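Local coordinates for uncharacterized conserved protein YiiM (Geobacillus stearothermophilus, PDB 5YHH), which probably acts as a molybdenum cofactor-dependent oxidoreductase of the MOSC family that confers resistance to hydroxylaminopurine, at residues Arg79-Phe84 against His132-Leu137. Sequence-based numbering, arbitrary orientation.
Sequences RYGRPF and HQLPDL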
loop_
_atom_site.group_PDB
_atom_site.type_symbol
_atom_site.label_atom_id
_atom_site.label_comp_id
_atom_site.label_asym_id
_atom_site.label_seq_id
_atom_site.Cartn_x
_atom_site.Cartn_y
_atom_site.Cartn_z
ATOM N N ARG A 79 19.281 -3.438 -7.905
ATOM C CA ARG A 79 20.015 -3.277 -6.629
ATOM C C ARG A 79 20.532 -4.592 -6.079
ATOM O O ARG A 79 21.669 -4.649 -5.591
ATOM C CB ARG A 79 19.153 -2.625 -5.550
ATOM C CG ARG A 79 19.943 -2.493 -4.243
ATOM C CD ARG A 79 19.161 -2.212 -2.998
ATOM N NE ARG A 79 19.092 -0.794 -2.684
ATOM C CZ ARG A 79 19.435 -0.175 -1.559
ATOM N NH1 ARG A 79 19.969 -0.768 -0.492
ATOM N NH2 ARG A 79 19.218 1.124 -1.506
ATOM N N TYR A 80 19.715 -5.638 -6.099
ATOM C CA TYR A 80 20.094 -6.884 -5.414
ATOM C C TYR A 80 20.522 -8.051 -6.302
ATOM O O TYR A 80 20.976 -9.087 -5.774
ATOM C CB TYR A 80 18.983 -7.356 -4.467
ATOM C CG TYR A 80 18.749 -6.423 -3.321
ATOM C CD1 TYR A 80 19.693 -6.303 -2.290
ATOM C CD2 TYR A 80 17.590 -5.666 -3.247
ATOM C CE1 TYR A 80 19.470 -5.436 -1.215
ATOM C CE2 TYR A 80 17.372 -4.800 -2.185
ATOM C CZ TYR A 80 18.296 -4.701 -1.170
ATOM O OH TYR A 80 18.052 -3.820 -0.134
ATOM N N GLY A 81 20.430 -7.893 -7.619
ATOM C CA GLY A 81 20.893 -8.933 -8.541
ATOM C C GLY A 81 20.104 -10.247 -8.479
ATOM O O GLY A 81 20.654 -11.343 -8.596
ATOM N N ARG A 82 18.803 -10.155 -8.317
ATOM C CA ARG A 82 17.971 -11.343 -8.240
ATOM C C ARG A 82 16.560 -10.923 -8.650
ATOM O O ARG A 82 16.252 -9.730 -8.601
ATOM C CB ARG A 82 17.971 -11.867 -6.806
ATOM C CG ARG A 82 17.184 -10.974 -5.884
ATOM C CD ARG A 82 16.982 -11.597 -4.522
ATOM N NE ARG A 82 18.226 -11.625 -3.753
ATOM C CZ ARG A 82 18.283 -11.970 -2.462
ATOM N NH1 ARG A 82 17.174 -12.365 -1.816
ATOM N NH2 ARG A 82 19.446 -11.945 -1.829
ATOM N N PRO A 83 15.699 -11.889 -9.013
ATOM C CA PRO A 83 14.356 -11.502 -9.466
ATOM C C PRO A 83 13.431 -10.986 -8.374
ATOM O O PRO A 83 13.515 -11.465 -7.231
ATOM C CB PRO A 83 13.752 -12.800 -10.039
ATOM C CG PRO A 83 14.816 -13.816 -10.005
ATOM C CD PRO A 83 15.990 -13.319 -9.219
ATOM N N PHE A 84 12.540 -10.060 -8.744
ATOM C CA PHE A 84 11.412 -9.662 -7.898
ATOM C C PHE A 84 10.204 -9.599 -8.800
ATOM O O PHE A 84 10.192 -8.806 -9.765
ATOM C CB PHE A 84 11.653 -8.294 -7.260
ATOM C CG PHE A 84 12.712 -8.289 -6.152
ATOM C CD1 PHE A 84 14.048 -8.302 -6.443
ATOM C CD2 PHE A 84 12.340 -8.186 -4.832
ATOM C CE1 PHE A 84 14.988 -8.288 -5.457
ATOM C CE2 PHE A 84 13.310 -8.179 -3.833
ATOM C CZ PHE A 84 14.616 -8.223 -4.145
ATOM N N HIS A 132 13.161 -12.132 2.105
ATOM C CA HIS A 132 14.226 -12.054 1.104
ATOM C C HIS A 132 15.609 -12.274 1.696
ATOM O O HIS A 132 16.625 -12.316 0.972
ATOM C CB HIS A 132 14.122 -10.711 0.390
ATOM C CG HIS A 132 12.856 -10.561 -0.381
ATOM N ND1 HIS A 132 12.573 -11.321 -1.493
ATOM C CD2 HIS A 132 11.745 -9.823 -0.136
ATOM C CE1 HIS A 132 11.360 -11.021 -1.939
ATOM N NE2 HIS A 132 10.846 -10.097 -1.147
ATOM N N GLN A 133 15.669 -12.409 3.022
ATOM C CA GLN A 133 16.950 -12.484 3.720
ATOM C C GLN A 133 17.831 -11.283 3.328
ATOM O O GLN A 133 18.998 -11.438 2.958
ATOM C CB GLN A 133 17.681 -13.810 3.427
ATOM C CG GLN A 133 16.984 -15.069 4.009
ATOM C CD GLN A 133 17.946 -16.012 4.776
ATOM O OE1 GLN A 133 19.137 -15.711 4.994
ATOM N NE2 GLN A 133 17.411 -17.154 5.213
ATOM N N LEU A 134 17.228 -10.096 3.398
ATOM C CA LEU A 134 17.891 -8.848 3.084
ATOM C C LEU A 134 17.697 -7.871 4.234
ATOM O O LEU A 134 16.709 -7.133 4.273
ATOM C CB LEU A 134 17.330 -8.275 1.784
ATOM C CG LEU A 134 17.718 -9.001 0.482
ATOM C CD1 LEU A 134 16.894 -8.402 -0.695
ATOM C CD2 LEU A 134 19.217 -8.962 0.228
ATOM N N PRO A 135 18.620 -7.873 5.197
ATOM C CA PRO A 135 18.401 -6.990 6.351
ATOM C C PRO A 135 18.323 -5.493 6.049
ATOM O O PRO A 135 17.783 -4.735 6.864
ATOM C CB PRO A 135 19.621 -7.260 7.272
ATOM C CG PRO A 135 20.357 -8.397 6.700
ATOM C CD PRO A 135 19.797 -8.756 5.357
ATOM N N ASP A 136 18.882 -5.044 4.921
ATOM C CA ASP A 136 18.842 -3.614 4.643
ATOM C C ASP A 136 17.620 -3.211 3.819
ATOM O O ASP A 136 17.458 -2.041 3.517
ATOM C CB ASP A 136 20.140 -3.101 4.023
ATOM C CG ASP A 136 20.250 -3.414 2.534
ATOM O OD1 ASP A 136 19.577 -4.334 2.028
ATOM O OD2 ASP A 136 21.054 -2.739 1.864
ATOM N N LEU A 137 16.781 -4.169 3.428
ATOM C CA LEU A 137 15.611 -3.856 2.593
ATOM C C LEU A 137 14.599 -2.833 3.217
ATOM O O LEU A 137 14.170 -1.890 2.546
ATOM C CB LEU A 137 14.931 -5.162 2.126
ATOM C CG LEU A 137 13.714 -5.050 1.222
ATOM C CD1 LEU A 137 14.060 -4.120 0.048
ATOM C CD2 LEU A 137 13.204 -6.418 0.760
HETATM O O HOH W 1 21.715 -2.793 -0.824
HETATM O O HOH W 2 14.425 -12.868 -2.697
HETATM O O HOH W 3 20.039 -12.695 0.809
#
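Leu-134 sets its CD1 methyl over the Tyr-80 ring, 3.6 Å from the centroid and only 5° off the ring normal, a CH-pi contact. CD2 of the same leucine reaches Tyr-80 CD1 at 3.7 Å, and one face of the Arg-82 guanidinium covers the isobutyl group, which thus lies between ring and cation. Arg-79 CD lies over the opposite face of the tyrosine, toward the rim. Phe-84, buried, puts CE2 over the centre of the His-132 ring, but the planes, 41° apart, make the pair oblique. His-132 NE2 is held by the carbonyl of Ala-88. Within the MOSC domain the contact joins the end of helix 71-80 to the linker after helix 127-132, where a Schellman motif with Gln-133 at C' leads into a type I turn, Leu-134 to Leu-137. The polar margins are looser and hold water. Tyr-80 OH donates to Asp-136 OD1 (2.7 Å) from above the carboxylate plane, and Arg-79 NH1 forms a long salt bridge to Asp-136 OD2 (3.3 Å), which one water also spans. Bent at chi3 (72°), Arg-82 brings NH1 to an in-plane lone pair of His-132 O (2.8 Å), and two further waters link its guanidinium to His-132 ND1 and Gln-133 O.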